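Local atomic coordinates of oxidized polyvinyl alcohol hydrolase (PDB entry 3WLA), a protein that hydrolyses beta-diketones such as 4,6-nonanedione and cleaves oxidized polyvinyl alcohol in the second step of polyvinyl alcohol degradation. Residues A[133-138]-A[165-170]. Numbering follows the deposited sequence.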
loop_
_atom_site.group_PDB
_atom_site.type_symbol
_atom_site.label_atom_id
_atom_site.label_comp_id
_atom_site.label_asym_id
_atom_site.label_seq_id
_atom_site.Cartn_x
_atom_site.Cartn_y
_atom_site.Cartn_z
ATOM N N ASP A 133 6.460 -11.207 -7.357
ATOM C CA ASP A 133 7.048 -11.742 -6.140
ATOM C C ASP A 133 6.708 -11.006 -4.851
ATOM O O ASP A 133 6.610 -11.613 -3.775
ATOM C CB ASP A 133 8.572 -11.789 -6.259
ATOM C CG ASP A 133 9.049 -12.922 -7.135
ATOM O OD1 ASP A 133 8.209 -13.785 -7.510
ATOM O OD2 ASP A 133 10.256 -12.949 -7.409
ATOM N N ASP A 134 6.561 -9.679 -4.932
ATOM C CA ASP A 134 6.253 -8.965 -3.697
ATOM C C ASP A 134 4.831 -9.201 -3.224
ATOM O O ASP A 134 4.570 -9.330 -2.026
ATOM C CB ASP A 134 6.545 -7.468 -3.841
ATOM C CG ASP A 134 8.025 -7.168 -3.757
ATOM O OD1 ASP A 134 8.752 -7.930 -3.086
ATOM O OD2 ASP A 134 8.481 -6.158 -4.335
ATOM N N VAL A 135 3.886 -9.270 -4.140
ATOM C CA VAL A 135 2.532 -9.534 -3.673
ATOM C C VAL A 135 2.483 -10.890 -2.937
ATOM O O VAL A 135 1.803 -11.027 -1.928
ATOM C CB VAL A 135 1.514 -9.567 -4.838
ATOM C CG1 VAL A 135 0.150 -10.098 -4.325
ATOM C CG2 VAL A 135 1.310 -8.160 -5.425
ATOM N N ARG A 136 3.236 -11.882 -3.431
ATOM C CA ARG A 136 3.216 -13.217 -2.832
ATOM C C ARG A 136 3.950 -13.259 -1.502
ATOM O O ARG A 136 3.530 -13.948 -0.569
ATOM C CB ARG A 136 3.795 -14.246 -3.813
ATOM C CG ARG A 136 2.757 -14.644 -4.904
ATOM C CD ARG A 136 3.310 -15.628 -5.932
ATOM N NE ARG A 136 4.477 -15.147 -6.677
ATOM C CZ ARG A 136 4.410 -14.656 -7.915
ATOM N NH1 ARG A 136 3.231 -14.565 -8.558
ATOM N NH2 ARG A 136 5.529 -14.274 -8.518
ATOM N N PHE A 137 5.048 -12.523 -1.437
ATOM C CA PHE A 137 5.818 -12.441 -0.217
ATOM C C PHE A 137 4.977 -11.868 0.922
ATOM O O PHE A 137 4.904 -12.477 2.036
ATOM C CB PHE A 137 7.042 -11.561 -0.416
ATOM C CG PHE A 137 7.755 -11.242 0.873
ATOM C CD1 PHE A 137 8.088 -12.274 1.768
ATOM C CD2 PHE A 137 8.118 -9.918 1.201
ATOM C CE1 PHE A 137 8.770 -12.015 2.967
ATOM C CE2 PHE A 137 8.808 -9.648 2.404
ATOM C CZ PHE A 137 9.130 -10.703 3.287
ATOM N N LEU A 138 4.355 -10.701 0.675
ATOM C CA LEU A 138 3.558 -10.065 1.698
ATOM C C LEU A 138 2.524 -11.050 2.251
ATOM O O LEU A 138 2.373 -11.153 3.460
ATOM C CB LEU A 138 2.860 -8.789 1.142
ATOM C CG LEU A 138 3.904 -7.752 0.672
ATOM C CD1 LEU A 138 3.201 -6.731 -0.140
ATOM C CD2 LEU A 138 4.754 -7.158 1.833
ATOM N N GLY A 165 2.827 2.787 -1.090
ATOM C CA GLY A 165 1.379 2.947 -1.302
ATOM C C GLY A 165 1.045 2.316 -2.653
ATOM O O GLY A 165 -0.003 1.704 -2.823
ATOM N N THR A 166 1.977 2.429 -3.601
ATOM C CA THR A 166 1.811 1.828 -4.945
ATOM C C THR A 166 1.696 0.296 -4.808
ATOM O O THR A 166 0.815 -0.365 -5.405
ATOM C CB THR A 166 3.011 2.108 -5.855
ATOM O OG1 THR A 166 3.235 3.534 -5.944
ATOM C CG2 THR A 166 2.714 1.554 -7.295
ATOM N N MET A 167 2.620 -0.256 -4.015
ATOM C CA MET A 167 2.654 -1.688 -3.719
ATOM C C MET A 167 1.375 -2.076 -2.994
ATOM O O MET A 167 0.853 -3.177 -3.240
ATOM C CB MET A 167 3.862 -2.023 -2.834
ATOM C CG MET A 167 3.989 -3.521 -2.523
ATOM S SD MET A 167 4.526 -4.290 -4.059
ATOM C CE MET A 167 3.385 -5.608 -4.207
ATOM N N THR A 168 0.855 -1.213 -2.111
ATOM C CA THR A 168 -0.407 -1.515 -1.436
ATOM C C THR A 168 -1.527 -1.642 -2.515
ATOM O O THR A 168 -2.307 -2.613 -2.512
ATOM C CB THR A 168 -0.787 -0.413 -0.400
ATOM O OG1 THR A 168 0.210 -0.393 0.670
ATOM C CG2 THR A 168 -2.192 -0.713 0.227
ATOM N N ASN A 169 -1.628 -0.632 -3.408
ATOM C CA ASN A 169 -2.628 -0.685 -4.492
ATOM C C ASN A 169 -2.453 -1.996 -5.257
ATOM O O ASN A 169 -3.439 -2.676 -5.553
ATOM C CB ASN A 169 -2.447 0.441 -5.543
ATOM C CG ASN A 169 -2.975 1.802 -5.089
ATOM O OD1 ASN A 169 -3.867 1.904 -4.252
ATOM N ND2 ASN A 169 -2.433 2.862 -5.678
ATOM N N ARG A 170 -1.218 -2.348 -5.632
ATOM C CA ARG A 170 -1.084 -3.601 -6.412
ATOM C C ARG A 170 -1.584 -4.850 -5.635
ATOM O O ARG A 170 -2.303 -5.722 -6.172
ATOM C CB ARG A 170 0.356 -3.850 -6.882
ATOM C CG ARG A 170 0.433 -5.106 -7.811
ATOM C CD ARG A 170 1.868 -5.390 -8.275
ATOM N NE ARG A 170 1.961 -6.436 -9.318
ATOM C CZ ARG A 170 1.668 -6.229 -10.596
ATOM N NH1 ARG A 170 1.245 -5.025 -10.999
ATOM N NH2 ARG A 170 1.815 -7.230 -11.486
#
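M167 reaches from one helix of an alpha/beta-hydrolase fold to D134, V135 and L138 on another. Its helix, 163-174, begins within a probable nucleophile elbow (GxSxG), just after S162, which is assigned to the charge relay system by similarity. The M167 side chain also touches residues of that elbow. The short segments 133-138 and 165-170 cross at -81°, with their axes 10.3 Å apart. The contact is buried and made by side chains, with no hydrogen bond between the segments. CG of M167 is anti to the backbone N (chi1 -178°) and points at the partner helix. The M167 and L138 side chains reach toward each other, tip to tip, with CG of M167 4.1 Å from CD1 of L138. The M167 chain then bends at chi2 and chi3. SD lies 3.8 Å from CB of D134, and CE ends between CB of D134 (3.7 Å) and CG2 of V135 (3.5 Å). W114 and M53 also touch M167. An alanine at M167 would probably open a gap between the helices and leave CG2 of V135 without its closest partner here. The D134 carboxylate is engaged away from M167, in a salt bridge to R33 and a hydrogen bond from N115 N. R170 passes V135 at about a right angle. Its chain is extended from CG to NE, and the guanidinium is held by backbone oxygens: NE by A131, NH2 by Y127 and D130. These bonds tie helix 163-174 to the residues just before helix 133-145. The aliphatic part of R170 packs on V135, with both CG and CD 4.0 Å from CG2 of V135.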